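Local structure of AB hydrolase-1 domain-containing protein (Parabacteroides distasonis, 4Q34) at residues A[49-53]-A[160-164]. The protein is a putative esterase of the alpha/beta hydrolase family that probably hydrolyses ester bonds, its natural substrate being unknown. Residues are numbered along the deposited sequence; the frame is centred on the assembly and turned at random.
Sequences LVFAH and YAALF
This is a buried helix-on-sheet contact of the alpha/beta hydrolase fold: helix 153-167 packs on one face of the central sheet, running back along strand 49-52, which is paired in parallel with strands 83-87 and 170-175. The axes of 49-52 and 160-164 run nearly antiparallel (170°), 10.9 Å apart at closest approach, as expected for a helix leading back to the next parallel strand, 170-175. In register, Val50 faces Phe164 (CA to CA 8.4 Å) and Ala52 faces Tyr160 (8.6 Å). The extended backbone of 49-52 directs Val50 and Ala52 toward the helix and Leu49 and Phe51 away from it, where Phe51 meets Trp62. Beta-branched Val50, chi1 t, suits a strand and fills the space between three helix residues: its CG1 lies 3.7 Å from Leu163 CD2 and 4.2 Å from Tyr160 CD1, its CB 3.6 Å from Phe164 CZ. Phe164 (chi1 m) also packs edge-to-face on Phe172. One turn earlier, where Phe164 N bonds Tyr160 O (3.0 Å), Tyr160 (chi1 m) reaches from the helix onto Ala52, whose small methyl leaves room for the ring's end (CB 3.3 Å from Tyr160 OH, 3.5 Å from Tyr160 CZ). There, at the strand's C-terminal end, a water bridges the segments, its O hydrogen-bonded to Tyr160 OH (2.7 Å) and to His53 O (2.8 Å).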
ATOM      1  N   LEU A  49      12.414  -0.402 -14.023  1.00 16.62           N
ATOM      2  CA  LEU A  49      11.154  -1.058 -14.325  1.00 15.44           C
ATOM      3  C   LEU A  49      10.014  -0.475 -13.475  1.00 16.74           C
ATOM      4  O   LEU A  49      10.122  -0.382 -12.260  1.00 17.82           O
ATOM      5  CB  LEU A  49      11.281  -2.550 -14.089  1.00 17.36           C
ATOM      6  CG  LEU A  49      12.444  -3.253 -14.739  1.00 17.73           C
ATOM      7  CD1 LEU A  49      12.402  -4.714 -14.397  1.00 20.26           C
ATOM      8  CD2 LEU A  49      12.448  -3.064 -16.249  1.00 21.31           C
ATOM      9  N   VAL A  50       8.915  -0.079 -14.130  1.00 15.42           N
ATOM     10  CA  VAL A  50       7.727   0.445 -13.496  1.00 14.95           C
ATOM     11  C   VAL A  50       6.597  -0.545 -13.750  1.00 15.82           C
ATOM     12  O   VAL A  50       6.349  -0.913 -14.892  1.00 16.24           O
ATOM     13  CB  VAL A  50       7.369   1.824 -14.060  1.00 16.84           C
ATOM     14  CG1 VAL A  50       6.071   2.312 -13.443  1.00 17.66           C
ATOM     15  CG2 VAL A  50       8.525   2.809 -13.876  1.00 17.74           C
ATOM     16  N   PHE A  51       5.952  -0.981 -12.665  1.00 16.40           N
ATOM     17  CA  PHE A  51       4.928  -2.015 -12.734  1.00 15.45           C
ATOM     18  C   PHE A  51       3.542  -1.466 -12.493  1.00 18.04           C
ATOM     19  O   PHE A  51       3.315  -0.793 -11.478  1.00 18.76           O
ATOM     20  CB  PHE A  51       5.254  -3.116 -11.712  1.00 18.34           C
ATOM     21  CG  PHE A  51       6.514  -3.876 -12.013  1.00 19.63           C
ATOM     22  CD1 PHE A  51       6.511  -4.983 -12.832  1.00 17.15           C
ATOM     23  CD2 PHE A  51       7.705  -3.494 -11.470  1.00 20.75           C
ATOM     24  CE1 PHE A  51       7.656  -5.689 -13.108  1.00 20.95           C
ATOM     25  CE2 PHE A  51       8.865  -4.196 -11.740  1.00 22.32           C
ATOM     26  CZ  PHE A  51       8.856  -5.290 -12.562  1.00 21.00           C
ATOM     27  N   ALA A  52       2.616  -1.779 -13.394  1.00 18.21           N
ATOM     28  CA  ALA A  52       1.219  -1.324 -13.305  1.00 16.36           C
ATOM     29  C   ALA A  52       0.204  -2.480 -13.272  1.00 17.59           C
ATOM     30  O   ALA A  52       0.076  -3.256 -14.231  1.00 20.42           O
ATOM     31  CB  ALA A  52       0.880  -0.448 -14.501  1.00 17.37           C
ATOM     32  N   HIS A  53      -0.559  -2.534 -12.213  1.00 16.07           N
ATOM     33  CA  HIS A  53      -1.598  -3.543 -11.990  1.00 16.61           C
ATOM     34  C   HIS A  53      -2.865  -3.259 -12.810  1.00 17.45           C
ATOM     35  O   HIS A  53      -3.009  -2.187 -13.442  1.00 19.04           O
ATOM     36  CB  HIS A  53      -1.943  -3.535 -10.502  1.00 15.93           C
ATOM     37  CG  HIS A  53      -2.487  -2.226 -10.035  1.00 15.22           C
ATOM     38  ND1 HIS A  53      -3.787  -1.853 -10.268  1.00 15.66           N
ATOM     39  CD2 HIS A  53      -1.896  -1.160  -9.440  1.00 15.34           C
ATOM     40  CE1 HIS A  53      -3.992  -0.644  -9.786  1.00 14.74           C
ATOM     41  NE2 HIS A  53      -2.861  -0.201  -9.281  1.00 15.19           N
ATOM     42  N   TYR A 160       0.892   7.932 -14.117  1.00 15.63           N
ATOM     43  CA  TYR A 160       2.053   7.176 -14.576  1.00 16.45           C
ATOM     44  C   TYR A 160       2.975   8.026 -15.468  1.00 15.36           C
ATOM     45  O   TYR A 160       4.200   7.889 -15.367  1.00 16.72           O
ATOM     46  CB  TYR A 160       1.667   5.899 -15.291  1.00 15.43           C
ATOM     47  CG  TYR A 160       1.252   4.789 -14.385  1.00 15.62           C
ATOM     48  CD1 TYR A 160       2.212   3.960 -13.777  1.00 17.12           C
ATOM     49  CD2 TYR A 160      -0.116   4.466 -14.183  1.00 15.36           C
ATOM     50  CE1 TYR A 160       1.857   2.903 -12.962  1.00 16.15           C
ATOM     51  CE2 TYR A 160      -0.487   3.392 -13.360  1.00 17.39           C
ATOM     52  CZ  TYR A 160       0.510   2.593 -12.773  1.00 16.49           C
ATOM     53  OH  TYR A 160       0.170   1.526 -11.949  1.00 17.64           O
ATOM     54  N   ALA A 161       2.408   8.938 -16.265  1.00 16.32           N
ATOM     55  CA  ALA A 161       3.247   9.869 -17.030  1.00 17.44           C
ATOM     56  C   ALA A 161       4.084  10.760 -16.107  1.00 17.25           C
ATOM     57  O   ALA A 161       5.274  10.996 -16.390  1.00 16.29           O
ATOM     58  CB  ALA A 161       2.422  10.704 -17.956  1.00 19.18           C
ATOM     59  N   ALA A 162       3.482  11.225 -15.017  1.00 17.46           N
ATOM     60  CA  ALA A 162       4.172  12.065 -14.028  1.00 19.13           C
ATOM     61  C   ALA A 162       5.317  11.265 -13.393  1.00 19.51           C
ATOM     62  O   ALA A 162       6.408  11.794 -13.178  1.00 19.15           O
ATOM     63  CB  ALA A 162       3.205  12.569 -12.965  1.00 20.01           C
ATOM     64  N   LEU A 163       5.100   9.974 -13.204  1.00 16.46           N
ATOM     65  CA  LEU A 163       6.145   9.128 -12.649  1.00 16.81           C
ATOM     66  C   LEU A 163       7.312   8.950 -13.611  1.00 17.69           C
ATOM     67  O   LEU A 163       8.463   9.094 -13.209  1.00 18.91           O
ATOM     68  CB  LEU A 163       5.583   7.749 -12.315  1.00 16.42           C
ATOM     69  CG  LEU A 163       6.587   6.716 -11.799  1.00 17.70           C
ATOM     70  CD1 LEU A 163       7.375   7.254 -10.601  1.00 18.89           C
ATOM     71  CD2 LEU A 163       5.824   5.410 -11.469  1.00 17.74           C
ATOM     72  N   PHE A 164       7.023   8.615 -14.877  1.00 16.97           N
ATOM     73  CA  PHE A 164       8.069   8.488 -15.875  1.00 17.75           C
ATOM     74  C   PHE A 164       8.797   9.805 -16.091  1.00 18.94           C
ATOM     75  O   PHE A 164       9.992   9.835 -16.274  1.00 19.94           O
ATOM     76  CB  PHE A 164       7.528   7.951 -17.192  1.00 17.55           C
ATOM     77  CG  PHE A 164       7.381   6.458 -17.194  1.00 16.40           C
ATOM     78  CD1 PHE A 164       8.488   5.645 -17.341  1.00 18.24           C
ATOM     79  CD2 PHE A 164       6.163   5.871 -16.990  1.00 16.67           C
ATOM     80  CE1 PHE A 164       8.383   4.266 -17.302  1.00 18.27           C
ATOM     81  CE2 PHE A 164       6.034   4.492 -17.000  1.00 17.43           C
ATOM     82  CZ  PHE A 164       7.154   3.696 -17.132  1.00 15.78           C
TER
HETATM   83  O   HOH W   1      -2.164   0.413 -12.828  1.00 17.71           O